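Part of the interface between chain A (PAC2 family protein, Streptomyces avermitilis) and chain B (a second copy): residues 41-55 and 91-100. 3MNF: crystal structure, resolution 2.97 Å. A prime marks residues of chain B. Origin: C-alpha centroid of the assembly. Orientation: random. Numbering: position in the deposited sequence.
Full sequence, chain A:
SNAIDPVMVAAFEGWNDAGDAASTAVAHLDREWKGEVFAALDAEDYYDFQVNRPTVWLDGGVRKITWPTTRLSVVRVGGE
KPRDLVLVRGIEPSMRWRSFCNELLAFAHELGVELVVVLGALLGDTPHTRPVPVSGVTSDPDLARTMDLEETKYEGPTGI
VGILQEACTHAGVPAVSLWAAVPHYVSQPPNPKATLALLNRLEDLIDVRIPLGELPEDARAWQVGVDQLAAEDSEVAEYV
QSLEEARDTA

Chain A (41-55) LDAEDYYDFQVNRPT
Chain B (91-100) IEPSMRWRSF

A loop-rich stretch of chain A packs against a loop and helix start of chain B. The two run in opposite directions with uneven spacing: Glu44 CA lies 5.0 Å from Arg96′ CA, Asp48 CA 5.0 Å from Met95′ CA, and Gln50 CA 5.5 Å from Ser94′ CA. Together they bury 739 Å². The chain A stretch is mostly loop, with helical phi/psi at 43-45; in chain B, Arg96′ (phi/psi 40/51) sits at the N-cap position and the helix starts at Trp97′.

Glu44 (chi1 t, chi2 p, chi3 -22°) directs its CA-to-CB bond toward the chain B stretch, and its carboxylate lies at the helix start. Its OE2 accepts from Ser99′ N at 2.7 Å (141°) and from Ser99′ OG at 2.5 Å; its OE1 takes a weak bond from Arg98′ N at 3.3 Å. Although Glu44 OE2 is also 3.2 Å from Arg98′ N, the angle is too poor for a bond. Arg98′ (t, t, p) lays one guanidinium face over Glu44 CG, leaving NH2 to form a salt bridge with Asp42, 2.7 Å to OD1 and 2.8 Å to OD2, both weak as hydrogen bonds. Asp42 OD1 also accepts weakly from Glu44 N at 3.0 Å. A long salt bridge joins Asp45 OD1 to Arg96′ NH1 at 3.7 Å.

The one backbone-to-backbone hydrogen bond across the contact runs from Phe49 N to Ser94′ O (2.9 Å, 155°); Asp48 CA approaches the same Ser94′ O at 3.4 Å. Asp48 OD1 is satisfied within its own stretch, accepting from Gln50 N at 2.8 Å and Val51 N at 3.1 Å.

Trp97′ (m, chi2 9°) is anchored by NE1 to Pro93′ O at 2.7 Å. Phe49 CB lies over its face, 3.5 Å from Trp97′ CE2, and the Phe49 ring edge faces its five-membered ring (planes at 54°). Pro54 CD reaches Trp97′ CZ3 at 3.6 Å.

Extended Glu92′ (t, t) offers OE1 to Arg53 NH1 in a 2.6 Å salt bridge whose hydrogen bond is weak by angle (118°), and accepts a second weak bond there from Gln50 NE2 at 3.1 Å (125°); its OE2 is satisfied elsewhere in the structure.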

ATOM      1  N   LEU A  41      14.023   3.404   9.480  1.00 61.24           N
ATOM      2  CA  LEU A  41      12.750   3.379   8.771  1.00 61.41           C
ATOM      3  C   LEU A  41      12.951   2.855   7.353  1.00 63.04           C
ATOM      4  O   LEU A  41      13.989   3.089   6.728  1.00 64.14           O
ATOM      5  CB  LEU A  41      12.088   4.740   8.710  1.00 59.76           C
ATOM      6  CG  LEU A  41      11.688   5.372  10.036  1.00 59.92           C
ATOM      7  CD1 LEU A  41      10.863   6.622   9.786  1.00 60.36           C
ATOM      8  CD2 LEU A  41      10.911   4.412  10.881  1.00 60.10           C
ATOM      9  N   ASP A  42      11.952   2.130   6.863  1.00 63.62           N
ATOM     10  CA  ASP A  42      11.983   1.575   5.529  1.00 64.24           C
ATOM     11  C   ASP A  42      11.931   2.668   4.453  1.00 63.06           C
ATOM     12  O   ASP A  42      10.864   3.220   4.175  1.00 62.97           O
ATOM     13  CB  ASP A  42      10.787   0.654   5.374  1.00 65.75           C
ATOM     14  CG  ASP A  42      10.840  -0.130   4.119  1.00 68.25           C
ATOM     15  OD1 ASP A  42      11.524   0.346   3.198  1.00 68.30           O
ATOM     16  OD2 ASP A  42      10.224  -1.221   4.058  1.00 71.58           O
ATOM     17  N   ALA A  43      13.070   2.947   3.822  1.00 62.50           N
ATOM     18  CA  ALA A  43      13.172   4.003   2.830  1.00 60.79           C
ATOM     19  C   ALA A  43      12.123   3.868   1.752  1.00 61.11           C
ATOM     20  O   ALA A  43      11.517   4.856   1.348  1.00 60.40           O
ATOM     21  CB  ALA A  43      14.516   4.016   2.235  1.00 62.25           C
ATOM     22  N   GLU A  44      11.884   2.636   1.319  1.00 62.53           N
ATOM     23  CA  GLU A  44      10.882   2.305   0.310  1.00 63.65           C
ATOM     24  C   GLU A  44       9.564   3.081   0.438  1.00 62.54           C
ATOM     25  O   GLU A  44       8.936   3.397  -0.567  1.00 63.82           O
ATOM     26  CB  GLU A  44      10.605   0.827   0.374  1.00 65.25           C
ATOM     27  CG  GLU A  44      10.031   0.213  -0.872  1.00 70.82           C
ATOM     28  CD  GLU A  44      11.067  -0.109  -1.935  1.00 75.62           C
ATOM     29  OE1 GLU A  44      12.176   0.488  -1.938  1.00 75.78           O
ATOM     30  OE2 GLU A  44      10.742  -0.953  -2.792  1.00 78.99           O
ATOM     31  N   ASP A  45       9.158   3.418   1.662  1.00 61.05           N
ATOM     32  CA  ASP A  45       7.878   4.099   1.890  1.00 60.14           C
ATOM     33  C   ASP A  45       7.942   5.598   1.788  1.00 57.80           C
ATOM     34  O   ASP A  45       6.900   6.230   1.657  1.00 58.70           O
ATOM     35  CB  ASP A  45       7.290   3.742   3.256  1.00 60.03           C
ATOM     36  CG  ASP A  45       6.813   2.289   3.325  1.00 66.34           C
ATOM     37  OD1 ASP A  45       6.039   1.847   2.425  1.00 67.69           O
ATOM     38  OD2 ASP A  45       7.231   1.582   4.291  1.00 72.88           O
ATOM     39  N   TYR A  46       9.135   6.187   1.848  1.00 62.10           N
ATOM     40  CA  TYR A  46       9.203   7.616   2.088  1.00 59.79           C
ATOM     41  C   TYR A  46      10.010   8.480   1.121  1.00 59.52           C
ATOM     42  O   TYR A  46       9.784   9.701   1.025  1.00 59.10           O
ATOM     43  CB  TYR A  46       9.713   7.819   3.485  1.00 59.70           C
ATOM     44  CG  TYR A  46       8.854   7.171   4.539  1.00 58.29           C
ATOM     45  CD1 TYR A  46       9.362   6.183   5.362  1.00 56.65           C
ATOM     46  CD2 TYR A  46       7.541   7.560   4.715  1.00 57.43           C
ATOM     47  CE1 TYR A  46       8.593   5.604   6.325  1.00 58.07           C
ATOM     48  CE2 TYR A  46       6.749   6.978   5.685  1.00 58.35           C
ATOM     49  CZ  TYR A  46       7.286   6.006   6.483  1.00 58.50           C
ATOM     50  OH  TYR A  46       6.505   5.434   7.435  1.00 59.79           O
ATOM     51  N   TYR A  47      10.939   7.839   0.409  1.00 58.70           N
ATOM     52  CA  TYR A  47      11.971   8.533  -0.333  1.00 58.80           C
ATOM     53  C   TYR A  47      11.890   8.311  -1.845  1.00 59.88           C
ATOM     54  O   TYR A  47      11.799   7.180  -2.343  1.00 60.67           O
ATOM     55  CB  TYR A  47      13.343   8.175   0.218  1.00 57.95           C
ATOM     56  CG  TYR A  47      13.559   8.614   1.648  1.00 59.54           C
ATOM     57  CD1 TYR A  47      13.335   7.739   2.710  1.00 61.12           C
ATOM     58  CD2 TYR A  47      13.964   9.911   1.949  1.00 61.99           C
ATOM     59  CE1 TYR A  47      13.500   8.140   4.022  1.00 62.02           C
ATOM     60  CE2 TYR A  47      14.145  10.329   3.271  1.00 63.01           C
ATOM     61  CZ  TYR A  47      13.915   9.435   4.297  1.00 64.44           C
ATOM     62  OH  TYR A  47      14.101   9.830   5.605  1.00 67.40           O
ATOM     63  N   ASP A  48      11.862   9.424  -2.566  1.00 61.12           N
ATOM     64  CA  ASP A  48      11.990   9.455  -3.990  1.00 61.83           C
ATOM     65  C   ASP A  48      13.479   9.306  -4.216  1.00 61.73           C
ATOM     66  O   ASP A  48      14.265  10.103  -3.691  1.00 62.37           O
ATOM     67  CB  ASP A  48      11.499  10.799  -4.499  1.00 63.40           C
ATOM     68  CG  ASP A  48      11.646  10.945  -5.994  1.00 66.36           C
ATOM     69  OD1 ASP A  48      12.770  10.745  -6.499  1.00 68.16           O
ATOM     70  OD2 ASP A  48      10.643  11.279  -6.672  1.00 69.92           O
ATOM     71  N   PHE A  49      13.876   8.293  -4.983  1.00 61.09           N
ATOM     72  CA  PHE A  49      15.276   7.948  -5.060  1.00 60.20           C
ATOM     73  C   PHE A  49      15.968   8.651  -6.197  1.00 61.97           C
ATOM     74  O   PHE A  49      17.165   8.484  -6.411  1.00 63.28           O
ATOM     75  CB  PHE A  49      15.472   6.440  -5.153  1.00 59.12           C
ATOM     76  CG  PHE A  49      14.979   5.700  -3.961  1.00 56.92           C
ATOM     77  CD1 PHE A  49      15.543   5.911  -2.717  1.00 55.49           C
ATOM     78  CD2 PHE A  49      13.961   4.783  -4.075  1.00 56.02           C
ATOM     79  CE1 PHE A  49      15.085   5.218  -1.603  1.00 54.05           C
ATOM     80  CE2 PHE A  49      13.489   4.094  -2.964  1.00 54.42           C
ATOM     81  CZ  PHE A  49      14.048   4.313  -1.731  1.00 53.30           C
ATOM     82  N   GLN A  50      15.252   9.441  -6.954  1.00 63.24           N
ATOM     83  CA  GLN A  50      15.986  10.214  -7.928  1.00 65.58           C
ATOM     84  C   GLN A  50      16.423  11.495  -7.250  1.00 66.44           C
ATOM     85  O   GLN A  50      17.465  12.037  -7.552  1.00 68.06           O
ATOM     86  CB  GLN A  50      15.153  10.454  -9.187  1.00 68.05           C
ATOM     87  CG  GLN A  50      15.034   9.190  -9.990  1.00 67.58           C
ATOM     88  CD  GLN A  50      14.223   9.310 -11.231  1.00 69.76           C
ATOM     89  OE1 GLN A  50      13.550  10.290 -11.485  1.00 73.75           O
ATOM     90  NE2 GLN A  50      14.279   8.284 -12.024  1.00 74.63           N
ATOM     91  N   VAL A  51      15.611  11.953  -6.308  1.00 65.94           N
ATOM     92  CA  VAL A  51      15.925  13.108  -5.503  1.00 66.35           C
ATOM     93  C   VAL A  51      16.940  12.726  -4.440  1.00 65.66           C
ATOM     94  O   VAL A  51      17.788  13.526  -4.096  1.00 67.85           O
ATOM     95  CB  VAL A  51      14.667  13.663  -4.845  1.00 66.12           C
ATOM     96  CG1 VAL A  51      15.028  14.554  -3.664  1.00 64.94           C
ATOM     97  CG2 VAL A  51      13.805  14.367  -5.883  1.00 66.51           C
ATOM     98  N   ASN A  52      16.855  11.503  -3.935  1.00 63.81           N
ATOM     99  CA  ASN A  52      17.777  11.017  -2.919  1.00 63.45           C
ATOM    100  C   ASN A  52      18.459   9.765  -3.375  1.00 62.38           C
ATOM    101  O   ASN A  52      18.162   8.677  -2.898  1.00 61.95           O
ATOM    102  CB  ASN A  52      17.030  10.705  -1.632  1.00 62.93           C
ATOM    103  CG  ASN A  52      16.447  11.935  -0.995  1.00 66.17           C
ATOM    104  OD1 ASN A  52      17.186  12.819  -0.562  1.00 69.19           O
ATOM    105  ND2 ASN A  52      15.109  12.000  -0.921  1.00 68.41           N
ATOM    106  N   ARG A  53      19.375   9.922  -4.311  1.00 63.16           N
ATOM    107  CA  ARG A  53      20.049   8.808  -4.932  1.00 62.20           C
ATOM    108  C   ARG A  53      20.842   8.004  -3.897  1.00 61.84           C
ATOM    109  O   ARG A  53      21.666   8.565  -3.191  1.00 63.04           O
ATOM    110  CB  ARG A  53      20.955   9.371  -6.005  1.00 63.54           C
ATOM    111  CG  ARG A  53      20.993   8.524  -7.191  1.00 63.98           C
ATOM    112  CD  ARG A  53      21.227   9.251  -8.502  1.00 64.61           C
ATOM    113  NE  ARG A  53      20.566   8.448  -9.516  1.00 64.44           N
ATOM    114  CZ  ARG A  53      19.588   8.895 -10.279  1.00 67.71           C
ATOM    115  NH1 ARG A  53      18.999   8.088 -11.130  1.00 68.45           N
ATOM    116  NH2 ARG A  53      19.214  10.162 -10.206  1.00 72.49           N
ATOM    117  N   PRO A  54      20.587   6.685  -3.786  1.00 61.00           N
ATOM    118  CA  PRO A  54      21.369   5.832  -2.891  1.00 60.94           C
ATOM    119  C   PRO A  54      22.808   5.694  -3.377  1.00 62.33           C
ATOM    120  O   PRO A  54      23.084   5.922  -4.553  1.00 63.01           O
ATOM    121  CB  PRO A  54      20.643   4.493  -2.980  1.00 60.17           C
ATOM    122  CG  PRO A  54      20.070   4.459  -4.312  1.00 59.92           C
ATOM    123  CD  PRO A  54      19.670   5.890  -4.622  1.00 60.98           C
ATOM    124  N   THR A  55      23.737   5.334  -2.509  1.00 63.98           N
ATOM    125  CA  THR A  55      25.144   5.281  -2.974  1.00 66.69           C
ATOM    126  C   THR A  55      25.785   3.886  -2.877  1.00 67.57           C
ATOM    127  O   THR A  55      25.324   3.014  -2.131  1.00 67.84           O
ATOM    128  CB  THR A  55      26.044   6.352  -2.284  1.00 68.14           C
ATOM    129  OG1 THR A  55      25.989   6.160  -0.869  1.00 70.23           O
ATOM    130  CG2 THR A  55      25.554   7.780  -2.601  1.00 68.20           C
TER
ATOM    131  N   ILE B  91      11.799   3.082 -18.089  1.00 60.33           N
ATOM    132  CA  ILE B  91      12.257   4.366 -17.590  1.00 60.13           C
ATOM    133  C   ILE B  91      12.755   4.108 -16.150  1.00 58.90           C
ATOM    134  O   ILE B  91      12.146   3.312 -15.428  1.00 59.17           O
ATOM    135  CB  ILE B  91      11.052   5.260 -17.512  1.00 60.73           C
ATOM    136  CG1 ILE B  91      10.205   5.104 -18.797  1.00 61.11           C
ATOM    137  CG2 ILE B  91      11.443   6.697 -17.105  1.00 61.03           C
ATOM    138  CD1 ILE B  91      10.465   6.168 -19.818  1.00 66.80           C
ATOM    139  N   GLU B  92      13.826   4.742 -15.698  1.00 57.75           N
ATOM    140  CA  GLU B  92      14.188   4.544 -14.299  1.00 56.17           C
ATOM    141  C   GLU B  92      13.066   5.029 -13.375  1.00 55.83           C
ATOM    142  O   GLU B  92      12.603   6.157 -13.506  1.00 56.18           O
ATOM    143  CB  GLU B  92      15.453   5.271 -13.978  1.00 56.42           C
ATOM    144  CG  GLU B  92      15.889   5.118 -12.591  1.00 55.62           C
ATOM    145  CD  GLU B  92      17.137   5.904 -12.344  1.00 59.08           C
ATOM    146  OE1 GLU B  92      17.091   7.145 -12.537  1.00 60.82           O
ATOM    147  OE2 GLU B  92      18.178   5.289 -11.986  1.00 60.83           O
ATOM    148  N   PRO B  93      12.606   4.171 -12.452  1.00 55.34           N
ATOM    149  CA  PRO B  93      11.527   4.622 -11.572  1.00 55.31           C
ATOM    150  C   PRO B  93      11.985   5.713 -10.608  1.00 55.69           C
ATOM    151  O   PRO B  93      13.156   5.821 -10.284  1.00 55.20           O
ATOM    152  CB  PRO B  93      11.153   3.354 -10.776  1.00 55.06           C
ATOM    153  CG  PRO B  93      12.385   2.516 -10.792  1.00 55.09           C
ATOM    154  CD  PRO B  93      13.054   2.799 -12.130  1.00 54.95           C
ATOM    155  N   SER B  94      11.044   6.498 -10.129  1.00 56.62           N
ATOM    156  CA  SER B  94      11.388   7.459  -9.131  1.00 58.11           C
ATOM    157  C   SER B  94      11.162   6.958  -7.691  1.00 58.66           C
ATOM    158  O   SER B  94      11.701   7.526  -6.753  1.00 59.67           O
ATOM    159  CB  SER B  94      10.686   8.789  -9.409  1.00 59.42           C
ATOM    160  OG  SER B  94       9.325   8.592  -9.674  1.00 60.51           O
HETATM  161  N   MSE B  95      10.403   5.885  -7.508  1.00 58.48           N
HETATM  162  CA  MSE B  95      10.236   5.345  -6.159  1.00 59.74           C
HETATM  163  C   MSE B  95      10.196   3.817  -6.076  1.00 59.32           C
HETATM  164  O   MSE B  95      10.258   3.139  -7.075  1.00 58.12           O
HETATM  165  CB  MSE B  95       9.038   5.971  -5.478  1.00 61.12           C
HETATM  166  CG  MSE B  95       7.906   6.197  -6.414  1.00 63.62           C
HETATM  167 SE   MSE B  95       6.410   7.107  -5.664  0.75 67.99          SE
HETATM  168  CE  MSE B  95       5.331   5.513  -5.302  1.00 69.17           C
ATOM    169  N   ARG B  96      10.145   3.300  -4.854  1.00 61.08           N
ATOM    170  CA  ARG B  96      10.124   1.848  -4.570  1.00 61.29           C
ATOM    171  C   ARG B  96      11.045   0.960  -5.446  1.00 59.50           C
ATOM    172  O   ARG B  96      10.636  -0.061  -6.016  1.00 58.90           O
ATOM    173  CB  ARG B  96       8.681   1.356  -4.521  1.00 61.95           C
ATOM    174  CG  ARG B  96       7.748   2.349  -3.832  1.00 65.82           C
ATOM    175  CD  ARG B  96       6.290   1.909  -3.875  1.00 73.20           C
ATOM    176  NE  ARG B  96       6.207   0.512  -3.476  1.00 80.62           N
ATOM    177  CZ  ARG B  96       6.206   0.106  -2.206  1.00 87.06           C
ATOM    178  NH1 ARG B  96       6.228   1.006  -1.205  1.00 89.15           N
ATOM    179  NH2 ARG B  96       6.172  -1.202  -1.934  1.00 89.42           N
ATOM    180  N   TRP B  97      12.308   1.351  -5.532  1.00 58.75           N
ATOM    181  CA  TRP B  97      13.279   0.578  -6.316  1.00 57.94           C
ATOM    182  C   TRP B  97      13.446  -0.874  -5.868  1.00 58.99           C
ATOM    183  O   TRP B  97      13.654  -1.744  -6.707  1.00 58.64           O
ATOM    184  CB  TRP B  97      14.636   1.248  -6.290  1.00 57.67           C
ATOM    185  CG  TRP B  97      14.691   2.534  -7.036  1.00 56.72           C
ATOM    186  CD1 TRP B  97      13.639   3.243  -7.570  1.00 55.06           C
ATOM    187  CD2 TRP B  97      15.859   3.311  -7.285  1.00 55.89           C
ATOM    188  NE1 TRP B  97      14.093   4.399  -8.144  1.00 54.15           N
ATOM    189  CE2 TRP B  97      15.452   4.465  -7.982  1.00 55.15           C
ATOM    190  CE3 TRP B  97      17.215   3.135  -6.993  1.00 56.08           C
ATOM    191  CZ2 TRP B  97      16.358   5.430  -8.406  1.00 56.58           C
ATOM    192  CZ3 TRP B  97      18.104   4.100  -7.382  1.00 58.11           C
ATOM    193  CH2 TRP B  97      17.678   5.239  -8.084  1.00 58.55           C
ATOM    194  N   ARG B  98      13.380  -1.132  -4.555  1.00 60.45           N
ATOM    195  CA  ARG B  98      13.491  -2.490  -4.053  1.00 61.40           C
ATOM    196  C   ARG B  98      12.363  -3.399  -4.564  1.00 61.08           C
ATOM    197  O   ARG B  98      12.605  -4.547  -4.917  1.00 61.43           O
ATOM    198  CB  ARG B  98      13.622  -2.511  -2.535  1.00 63.58           C
ATOM    199  CG  ARG B  98      13.415  -3.896  -1.897  1.00 67.06           C
ATOM    200  CD  ARG B  98      13.785  -3.969  -0.427  1.00 72.93           C
ATOM    201  NE  ARG B  98      13.214  -2.935   0.466  1.00 78.23           N
ATOM    202  CZ  ARG B  98      11.959  -2.904   0.931  1.00 80.62           C
ATOM    203  NH1 ARG B  98      11.065  -3.819   0.565  1.00 83.28           N
ATOM    204  NH2 ARG B  98      11.589  -1.944   1.761  1.00 80.24           N
ATOM    205  N   SER B  99      11.147  -2.873  -4.637  1.00 60.92           N
ATOM    206  CA  SER B  99      10.009  -3.619  -5.144  1.00 61.86           C
ATOM    207  C   SER B  99      10.126  -3.748  -6.638  1.00 60.91           C
ATOM    208  O   SER B  99       9.863  -4.807  -7.194  1.00 62.08           O
ATOM    209  CB  SER B  99       8.726  -2.889  -4.834  1.00 62.27           C
ATOM    210  OG  SER B  99       8.790  -2.349  -3.518  1.00 67.10           O
ATOM    211  N   PHE B 100      10.517  -2.664  -7.295  1.00 59.83           N
ATOM    212  CA  PHE B 100      10.680  -2.654  -8.729  1.00 58.45           C
ATOM    213  C   PHE B 100      11.568  -3.807  -9.127  1.00 59.51           C
ATOM    214  O   PHE B 100      11.239  -4.595 -10.026  1.00 60.00           O
ATOM    215  CB  PHE B 100      11.344  -1.355  -9.088  1.00 57.46           C
ATOM    216  CG  PHE B 100      11.499  -1.121 -10.552  1.00 55.66           C
ATOM    217  CD1 PHE B 100      10.474  -0.534 -11.285  1.00 54.33           C
ATOM    218  CD2 PHE B 100      12.710  -1.399 -11.184  1.00 54.56           C
ATOM    219  CE1 PHE B 100      10.637  -0.265 -12.638  1.00 55.02           C
ATOM    220  CE2 PHE B 100      12.889  -1.136 -12.553  1.00 53.44           C
ATOM    221  CZ  PHE B 100      11.862  -0.574 -13.277  1.00 54.62           C
TER